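4-hydroxy-3-methylbut-2-enyl diphosphate reductase, apicoplast (Plasmodium falciparum, PDB 4N7B) reduces (E)-4-hydroxy-3-methylbut-2-enyl diphosphate to isopentenyl and dimethylallyl diphosphates with an iron-sulfur cluster, the last step of the MEP pathway to isoprenoid precursors. Local coordinates at residues A[323-328]-A[333-338]; A[369-374]-A[399-404]. One frame throughout, in Å; residues are numbered along the deposited sequence.

How the contacts relate
From the N terminus, helix 316-329 runs into a short turn that reverses into strand 334-338; contact 1 closes that turn. The chain goes on through strand 357-360 and helix 363-368 to the loop 369-374, where contact 2 opens. Its second segment, reached after strand 377-381, is the end of helix 387-400 and the turn that follows, leading into strand 405-406; this loop is the longer one, with 24 residues between the segments. The two closures follow each other in series and do not cross. They meet at strand 334-338: Ile336 CG1 lies 3.8 Å from Leu369 CD1, and Asp334 OD2 lies 3.5 Å from Phe371 CE1. One four-stranded parallel sheet thus links both contacts.

Contact 1: A[323-328]-A[333-338]; sequences VYVQMK and YDIILI. With NA (sodium ion), chain F.
Lys328 and Tyr333 meet twice, once through the backbone and once through their side chains. Tyr333 N donates to Lys328 O over 3.0 Å with an N-H...O angle of 162°. Beside this bond the two side chains run in the same direction, and Lys328 CD sits over one face of the tyrosine ring, 4.1 Å from its centroid and displaced toward the rim, a CH-pi contact. A bend at chi2 (-60°) turns the lysine chain along the ring. Its ammonium is held by a salt bridge from NZ to Glu331 in the intervening turn, while Tyr333 OH bonds to Glu405 and Lys376, which fix the far end of the ring.

Deeper in, Ile335 reaches the helix with its CD1 methyl, 3.5 Å from Val325 O and 4.3 Å from Lys328 CB. Its CG2 branch meets Val325 CG2 at 4.3 Å, a loose apolar contact in the buried layer between helix and strand. Thr357 packs on Ile335 and Ala353 on Val325, extending that layer. Elsewhere on the helix, Tyr324 directs its hydroxyl to a sodium ion, 3.0 Å from OH, with the ion in the plane of the ring at its edge.

Backbone bonds join strand 334-338 to strands 357-360 and 377-381 on its two sides. A helix leading through a short connection of four residues into an inner parallel strand and packing on it is characteristic of the IspH fold, in which three alpha/beta domains, each built on a parallel sheet, surround the iron-sulfur cluster.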
ATOM      1  N   VAL A 323      -7.832  -9.732 -10.652  1.00 34.84           N
ATOM      2  CA  VAL A 323      -8.981 -10.124 -11.441  1.00 33.16           C
ATOM      3  C   VAL A 323      -8.765  -9.835 -12.931  1.00 32.21           C
ATOM      4  O   VAL A 323      -9.014 -10.691 -13.779  1.00 35.25           O
ATOM      5  CB  VAL A 323     -10.239  -9.395 -10.904  1.00 38.48           C
ATOM      6  CG1 VAL A 323     -11.247  -9.203 -11.993  1.00 41.54           C
ATOM      7  CG2 VAL A 323     -10.812 -10.172  -9.734  1.00 36.96           C
ATOM      8  N   TYR A 324      -8.296  -8.638 -13.256  1.00 28.08           N
ATOM      9  CA  TYR A 324      -7.989  -8.324 -14.648  1.00 31.23           C
ATOM     10  C   TYR A 324      -6.952  -9.295 -15.223  1.00 35.50           C
ATOM     11  O   TYR A 324      -7.038  -9.687 -16.380  1.00 30.19           O
ATOM     12  CB  TYR A 324      -7.482  -6.886 -14.788  1.00 31.59           C
ATOM     13  CG  TYR A 324      -8.609  -5.905 -15.008  1.00 35.15           C
ATOM     14  CD1 TYR A 324      -9.127  -5.673 -16.282  1.00 36.18           C
ATOM     15  CD2 TYR A 324      -9.194  -5.259 -13.935  1.00 32.60           C
ATOM     16  CE1 TYR A 324     -10.182  -4.783 -16.474  1.00 34.35           C
ATOM     17  CE2 TYR A 324     -10.236  -4.377 -14.111  1.00 34.45           C
ATOM     18  CZ  TYR A 324     -10.723  -4.133 -15.373  1.00 37.33           C
ATOM     19  OH  TYR A 324     -11.771  -3.246 -15.504  1.00 43.83           O
ATOM     20  N   VAL A 325      -5.980  -9.685 -14.406  1.00 30.13           N
ATOM     21  CA  VAL A 325      -4.925 -10.566 -14.861  1.00 34.09           C
ATOM     22  C   VAL A 325      -5.496 -11.928 -15.277  1.00 35.36           C
ATOM     23  O   VAL A 325      -5.182 -12.447 -16.356  1.00 38.04           O
ATOM     24  CB  VAL A 325      -3.862 -10.752 -13.765  1.00 37.42           C
ATOM     25  CG1 VAL A 325      -3.019 -11.979 -14.054  1.00 41.19           C
ATOM     26  CG2 VAL A 325      -2.983  -9.496 -13.658  1.00 34.13           C
ATOM     27  N   GLN A 326      -6.324 -12.508 -14.420  1.00 33.43           N
ATOM     28  CA  GLN A 326      -6.957 -13.785 -14.725  1.00 36.74           C
ATOM     29  C   GLN A 326      -7.834 -13.661 -15.959  1.00 37.81           C
ATOM     30  O   GLN A 326      -7.851 -14.544 -16.819  1.00 38.56           O
ATOM     31  CB  GLN A 326      -7.818 -14.244 -13.553  1.00 37.33           C
ATOM     32  CG  GLN A 326      -7.033 -14.861 -12.400  1.00 46.98           C
ATOM     33  CD  GLN A 326      -7.909 -15.101 -11.165  1.00 50.68           C
ATOM     34  OE1 GLN A 326      -8.061 -14.215 -10.325  1.00 46.54           O
ATOM     35  NE2 GLN A 326      -8.492 -16.297 -11.061  1.00 52.65           N
ATOM     36  N   MET A 327      -8.576 -12.560 -16.044  1.00 38.19           N
ATOM     37  CA  MET A 327      -9.547 -12.383 -17.125  1.00 40.92           C
ATOM     38  C   MET A 327      -8.866 -12.253 -18.482  1.00 35.28           C
ATOM     39  O   MET A 327      -9.332 -12.803 -19.489  1.00 36.83           O
ATOM     40  CB  MET A 327     -10.386 -11.138 -16.875  1.00 40.31           C
ATOM     41  CG  MET A 327     -11.340 -10.798 -18.012  1.00 37.10           C
ATOM     42  SD  MET A 327     -12.291  -9.313 -17.627  1.00 50.92           S
ATOM     43  CE  MET A 327     -11.059  -8.126 -17.173  1.00 53.22           C
ATOM     44  N   LYS A 328      -7.770 -11.509 -18.516  1.00 34.03           N
ATOM     45  CA  LYS A 328      -7.058 -11.295 -19.773  1.00 36.66           C
ATOM     46  C   LYS A 328      -6.221 -12.500 -20.149  1.00 38.83           C
ATOM     47  O   LYS A 328      -6.016 -12.782 -21.331  1.00 41.07           O
ATOM     48  CB  LYS A 328      -6.196 -10.038 -19.693  1.00 34.17           C
ATOM     49  CG  LYS A 328      -7.034  -8.776 -19.681  1.00 40.79           C
ATOM     50  CD  LYS A 328      -7.861  -8.690 -20.960  1.00 44.43           C
ATOM     51  CE  LYS A 328      -8.841  -7.551 -20.919  1.00 43.57           C
ATOM     52  NZ  LYS A 328      -9.475  -7.385 -22.248  1.00 42.54           N
ATOM     53  N   TYR A 333      -4.044 -13.216 -23.590  1.00 41.31           N
ATOM     54  CA  TYR A 333      -3.097 -12.122 -23.548  1.00 38.75           C
ATOM     55  C   TYR A 333      -1.902 -12.577 -22.736  1.00 42.57           C
ATOM     56  O   TYR A 333      -2.041 -13.368 -21.812  1.00 42.70           O
ATOM     57  CB  TYR A 333      -3.681 -10.921 -22.813  1.00 35.58           C
ATOM     58  CG  TYR A 333      -4.636 -10.045 -23.587  1.00 37.63           C
ATOM     59  CD1 TYR A 333      -5.902 -10.492 -23.941  1.00 36.67           C
ATOM     60  CD2 TYR A 333      -4.290  -8.742 -23.909  1.00 40.61           C
ATOM     61  CE1 TYR A 333      -6.779  -9.674 -24.612  1.00 41.47           C
ATOM     62  CE2 TYR A 333      -5.157  -7.917 -24.586  1.00 40.84           C
ATOM     63  CZ  TYR A 333      -6.408  -8.378 -24.929  1.00 44.05           C
ATOM     64  OH  TYR A 333      -7.276  -7.544 -25.616  1.00 44.11           O
ATOM     65  N   ASP A 334      -0.727 -12.064 -23.052  1.00 39.00           N
ATOM     66  CA  ASP A 334       0.364 -12.179 -22.114  1.00 45.59           C
ATOM     67  C   ASP A 334       0.293 -10.919 -21.293  1.00 38.28           C
ATOM     68  O   ASP A 334      -0.163  -9.892 -21.780  1.00 33.25           O
ATOM     69  CB  ASP A 334       1.711 -12.311 -22.812  1.00 46.57           C
ATOM     70  CG  ASP A 334       2.187 -13.752 -22.877  1.00 52.94           C
ATOM     71  OD1 ASP A 334       1.352 -14.640 -23.153  1.00 52.26           O
ATOM     72  OD2 ASP A 334       3.390 -13.998 -22.639  1.00 59.54           O
ATOM     73  N   ILE A 335       0.731 -10.993 -20.047  1.00 41.97           N
ATOM     74  CA  ILE A 335       0.536  -9.888 -19.133  1.00 39.54           C
ATOM     75  C   ILE A 335       1.849  -9.312 -18.652  1.00 41.00           C
ATOM     76  O   ILE A 335       2.717 -10.050 -18.189  1.00 43.40           O
ATOM     77  CB  ILE A 335      -0.281 -10.330 -17.923  1.00 37.23           C
ATOM     78  CG1 ILE A 335      -1.774 -10.301 -18.274  1.00 43.49           C
ATOM     79  CG2 ILE A 335      -0.049  -9.391 -16.754  1.00 36.98           C
ATOM     80  CD1 ILE A 335      -2.393 -11.637 -18.319  1.00 43.44           C
ATOM     81  N   ILE A 336       1.993  -7.994 -18.761  1.00 36.04           N
ATOM     82  CA  ILE A 336       3.174  -7.322 -18.233  1.00 35.93           C
ATOM     83  C   ILE A 336       2.816  -6.676 -16.911  1.00 36.12           C
ATOM     84  O   ILE A 336       1.911  -5.867 -16.843  1.00 32.87           O
ATOM     85  CB  ILE A 336       3.721  -6.246 -19.177  1.00 33.83           C
ATOM     86  CG1 ILE A 336       4.602  -6.862 -20.262  1.00 48.25           C
ATOM     87  CG2 ILE A 336       4.647  -5.328 -18.427  1.00 33.33           C
ATOM     88  CD1 ILE A 336       3.887  -7.700 -21.239  1.00 41.15           C
ATOM     89  N   LEU A 337       3.538  -7.042 -15.861  1.00 34.44           N
ATOM     90  CA  LEU A 337       3.257  -6.564 -14.521  1.00 30.98           C
ATOM     91  C   LEU A 337       4.365  -5.621 -14.086  1.00 32.37           C
ATOM     92  O   LEU A 337       5.466  -6.068 -13.800  1.00 33.09           O
ATOM     93  CB  LEU A 337       3.191  -7.746 -13.558  1.00 34.83           C
ATOM     94  CG  LEU A 337       3.085  -7.430 -12.060  1.00 35.30           C
ATOM     95  CD1 LEU A 337       2.041  -6.378 -11.796  1.00 40.55           C
ATOM     96  CD2 LEU A 337       2.752  -8.699 -11.305  1.00 35.75           C
ATOM     97  N   ILE A 338       4.086  -4.320 -14.063  1.00 29.09           N
ATOM     98  CA  ILE A 338       5.083  -3.338 -13.627  1.00 25.47           C
ATOM     99  C   ILE A 338       5.072  -3.226 -12.103  1.00 29.39           C
ATOM    100  O   ILE A 338       4.074  -2.846 -11.511  1.00 30.67           O
ATOM    101  CB  ILE A 338       4.767  -1.953 -14.203  1.00 29.15           C
ATOM    102  CG1 ILE A 338       4.552  -2.047 -15.715  1.00 34.32           C
ATOM    103  CG2 ILE A 338       5.886  -0.994 -13.882  1.00 31.93           C
ATOM    104  CD1 ILE A 338       4.232  -0.725 -16.377  1.00 33.80           C
TER
HETATM  105 NA    NA F 405     -12.490  -1.409 -13.274  1.00 53.21          NA

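Contact 2: A[369-374]-A[399-404]; sequences LNFPLN and NKFPHI
The backbones stay well apart, with the nearest CA atoms, those of Leu369 and Lys400, 9.1 Å from each other, while Phe401 leaves helix 387-400 and starts a type I turn closed by Ile404 N to Phe401 O. Side chains bridge this gap. Lys400 extends fully, CG anti to the backbone N (chi1 -167°), and brings NZ to Leu369 O at 2.6 Å, in the carbonyl plane and on a lone pair. The same NZ also bonds to Val366 O, so one ammonium grips two carbonyls near the C-terminal end of helix 363-368.

The contact thereby joins the loop between helix 363-368 and strand 377-381 to the end of helix 387-400, at the rim of an alpha/beta domain and away from the annotated sites.

Phe371 turns the CD2 edge of its ring toward the face of Phe401 in an offset edge-to-face pair, centroids 5.6 Å apart and planes at 65°. The closest atoms are Phe371 CD2 and Phe401 CZ, 3.6 Å apart. Leu369 CB meets the edge of the Phe401 ring, 4.0 Å from CZ, and Lys400 CG lies over one of its faces. Beyond this pair, His358 makes an edge-to-face contact with Phe371, and Leu377 touches both phenylalanines.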
ATOM      1  N   LEU A 369      12.006  -7.671 -23.300  1.00 52.68           N
ATOM      2  CA  LEU A 369      10.775  -8.350 -23.688  1.00 53.42           C
ATOM      3  C   LEU A 369      10.731  -8.639 -25.186  1.00 56.91           C
ATOM      4  O   LEU A 369      11.012  -7.765 -26.005  1.00 54.47           O
ATOM      5  CB  LEU A 369       9.556  -7.512 -23.317  1.00 48.56           C
ATOM      6  CG  LEU A 369       9.281  -7.341 -21.831  1.00 48.27           C
ATOM      7  CD1 LEU A 369       8.074  -6.441 -21.654  1.00 48.12           C
ATOM      8  CD2 LEU A 369       9.048  -8.699 -21.175  1.00 49.48           C
ATOM      9  N   ASN A 370      10.354  -9.862 -25.540  1.00 61.53           N
ATOM     10  CA  ASN A 370      10.129 -10.214 -26.936  1.00 65.65           C
ATOM     11  C   ASN A 370       8.866 -11.022 -27.107  1.00 64.06           C
ATOM     12  O   ASN A 370       8.624 -11.968 -26.359  1.00 62.40           O
ATOM     13  CB  ASN A 370      11.316 -10.990 -27.498  1.00 76.55           C
ATOM     14  CG  ASN A 370      12.457 -10.084 -27.883  1.00 87.80           C
ATOM     15  OD1 ASN A 370      12.457  -9.504 -28.970  1.00 89.41           O
ATOM     16  ND2 ASN A 370      13.436  -9.945 -26.990  1.00 90.48           N
ATOM     17  N   PHE A 371       8.067 -10.641 -28.098  1.00 58.67           N
ATOM     18  CA  PHE A 371       6.814 -11.325 -28.392  1.00 62.70           C
ATOM     19  C   PHE A 371       6.563 -11.324 -29.885  1.00 66.39           C
ATOM     20  O   PHE A 371       6.933 -10.377 -30.575  1.00 66.02           O
ATOM     21  CB  PHE A 371       5.632 -10.624 -27.720  1.00 57.90           C
ATOM     22  CG  PHE A 371       5.727 -10.560 -26.223  1.00 53.43           C
ATOM     23  CD1 PHE A 371       5.407 -11.659 -25.450  1.00 49.33           C
ATOM     24  CD2 PHE A 371       6.126  -9.397 -25.593  1.00 49.71           C
ATOM     25  CE1 PHE A 371       5.480 -11.600 -24.069  1.00 47.69           C
ATOM     26  CE2 PHE A 371       6.211  -9.334 -24.215  1.00 48.47           C
ATOM     27  CZ  PHE A 371       5.891 -10.439 -23.451  1.00 46.36           C
ATOM     28  N   PRO A 372       5.919 -12.385 -30.388  1.00 68.85           N
ATOM     29  CA  PRO A 372       5.399 -12.370 -31.758  1.00 72.09           C
ATOM     30  C   PRO A 372       4.562 -11.119 -31.991  1.00 76.33           C
ATOM     31  O   PRO A 372       4.040 -10.528 -31.040  1.00 72.49           O
ATOM     32  CB  PRO A 372       4.520 -13.618 -31.807  1.00 70.50           C
ATOM     33  CG  PRO A 372       5.116 -14.538 -30.798  1.00 69.05           C
ATOM     34  CD  PRO A 372       5.628 -13.652 -29.696  1.00 68.97           C
ATOM     35  N   LEU A 373       4.432 -10.723 -33.249  1.00 93.93           N
ATOM     36  CA  LEU A 373       3.815  -9.449 -33.585  1.00 98.75           C
ATOM     37  C   LEU A 373       2.293  -9.479 -33.431  1.00101.90           C
ATOM     38  O   LEU A 373       1.653  -8.438 -33.264  1.00 99.05           O
ATOM     39  CB  LEU A 373       4.181  -9.072 -35.018  1.00105.19           C
ATOM     40  CG  LEU A 373       3.876  -7.621 -35.371  1.00104.81           C
ATOM     41  CD1 LEU A 373       4.769  -6.685 -34.557  1.00101.04           C
ATOM     42  CD2 LEU A 373       4.044  -7.401 -36.866  1.00105.33           C
ATOM     43  N   ASN A 374       1.723 -10.677 -33.481  1.00114.52           N
ATOM     44  CA  ASN A 374       0.279 -10.852 -33.392  1.00113.32           C
ATOM     45  C   ASN A 374      -0.185 -11.001 -31.943  1.00102.50           C
ATOM     46  O   ASN A 374      -1.384 -11.137 -31.671  1.00102.01           O
ATOM     47  CB  ASN A 374      -0.152 -12.080 -34.207  1.00118.82           C
ATOM     48  CG  ASN A 374       0.415 -13.383 -33.655  1.00120.71           C
ATOM     49  OD1 ASN A 374       1.358 -13.378 -32.862  1.00120.33           O
ATOM     50  ND2 ASN A 374      -0.156 -14.510 -34.082  1.00119.85           N
ATOM     51  N   ASN A 399       6.053   2.554 -26.431  1.00 49.00           N
ATOM     52  CA  ASN A 399       6.900   2.788 -27.596  1.00 53.43           C
ATOM     53  C   ASN A 399       7.158   1.463 -28.283  1.00 51.11           C
ATOM     54  O   ASN A 399       6.984   1.320 -29.487  1.00 54.20           O
ATOM     55  CB  ASN A 399       8.241   3.418 -27.197  1.00 59.05           C
ATOM     56  CG  ASN A 399       8.111   4.887 -26.831  1.00 70.44           C
ATOM     57  OD1 ASN A 399       7.148   5.551 -27.231  1.00 75.66           O
ATOM     58  ND2 ASN A 399       9.083   5.406 -26.069  1.00 64.97           N
ATOM     59  N   LYS A 400       7.560   0.482 -27.488  1.00 43.03           N
ATOM     60  CA  LYS A 400       7.878  -0.833 -28.006  1.00 45.26           C
ATOM     61  C   LYS A 400       6.617  -1.586 -28.447  1.00 46.60           C
ATOM     62  O   LYS A 400       6.590  -2.176 -29.517  1.00 48.23           O
ATOM     63  CB  LYS A 400       8.621  -1.618 -26.935  1.00 44.37           C
ATOM     64  CG  LYS A 400       9.267  -2.866 -27.451  1.00 48.51           C
ATOM     65  CD  LYS A 400      10.220  -3.452 -26.433  1.00 47.35           C
ATOM     66  CE  LYS A 400      10.812  -4.750 -26.948  1.00 52.31           C
ATOM     67  NZ  LYS A 400      11.874  -5.273 -26.040  1.00 63.53           N
ATOM     68  N   PHE A 401       5.574  -1.558 -27.621  1.00 51.38           N
ATOM     69  CA  PHE A 401       4.331  -2.267 -27.931  1.00 40.32           C
ATOM     70  C   PHE A 401       3.136  -1.320 -28.029  1.00 46.97           C
ATOM     71  O   PHE A 401       2.366  -1.189 -27.078  1.00 46.40           O
ATOM     72  CB  PHE A 401       4.047  -3.313 -26.858  1.00 47.64           C
ATOM     73  CG  PHE A 401       5.175  -4.266 -26.635  1.00 45.44           C
ATOM     74  CD1 PHE A 401       5.456  -5.256 -27.564  1.00 51.38           C
ATOM     75  CD2 PHE A 401       5.959  -4.176 -25.495  1.00 47.07           C
ATOM     76  CE1 PHE A 401       6.503  -6.142 -27.359  1.00 48.78           C
ATOM     77  CE2 PHE A 401       7.005  -5.058 -25.281  1.00 49.83           C
ATOM     78  CZ  PHE A 401       7.278  -6.039 -26.214  1.00 50.77           C
ATOM     79  N   PRO A 402       2.962  -0.681 -29.193  1.00 46.99           N
ATOM     80  CA  PRO A 402       1.980   0.393 -29.371  1.00 49.28           C
ATOM     81  C   PRO A 402       0.533  -0.015 -29.089  1.00 49.38           C
ATOM     82  O   PRO A 402      -0.259   0.854 -28.739  1.00 47.41           O
ATOM     83  CB  PRO A 402       2.145   0.784 -30.848  1.00 51.93           C
ATOM     84  CG  PRO A 402       3.481   0.235 -31.253  1.00 55.03           C
ATOM     85  CD  PRO A 402       3.641  -1.013 -30.454  1.00 52.74           C
ATOM     86  N   HIS A 403       0.189  -1.292 -29.221  1.00 44.98           N
ATOM     87  CA  HIS A 403      -1.209  -1.695 -29.123  1.00 52.38           C
ATOM     88  C   HIS A 403      -1.504  -2.338 -27.774  1.00 48.72           C
ATOM     89  O   HIS A 403      -2.568  -2.923 -27.556  1.00 46.53           O
ATOM     90  CB  HIS A 403      -1.562  -2.630 -30.274  1.00 57.64           C
ATOM     91  CG  HIS A 403      -1.493  -1.967 -31.613  1.00 63.55           C
ATOM     92  ND1 HIS A 403      -0.708  -2.443 -32.641  1.00 66.02           N
ATOM     93  CD2 HIS A 403      -2.089  -0.845 -32.082  1.00 64.98           C
ATOM     94  CE1 HIS A 403      -0.834  -1.652 -33.691  1.00 66.47           C
ATOM     95  NE2 HIS A 403      -1.666  -0.673 -33.377  1.00 68.99           N
ATOM     96  N   ILE A 404      -0.556  -2.202 -26.855  1.00 41.81           N
ATOM     97  CA  ILE A 404      -0.698  -2.812 -25.555  1.00 41.74           C
ATOM     98  C   ILE A 404      -1.887  -2.183 -24.828  1.00 39.32           C
ATOM     99  O   ILE A 404      -2.131  -0.982 -24.942  1.00 36.09           O
ATOM    100  CB  ILE A 404       0.567  -2.650 -24.731  1.00 34.65           C
ATOM    101  CG1 ILE A 404       0.502  -3.573 -23.527  1.00 32.56           C
ATOM    102  CG2 ILE A 404       0.748  -1.205 -24.285  1.00 40.75           C
ATOM    103  CD1 ILE A 404       1.854  -3.837 -22.908  1.00 34.23           C
TER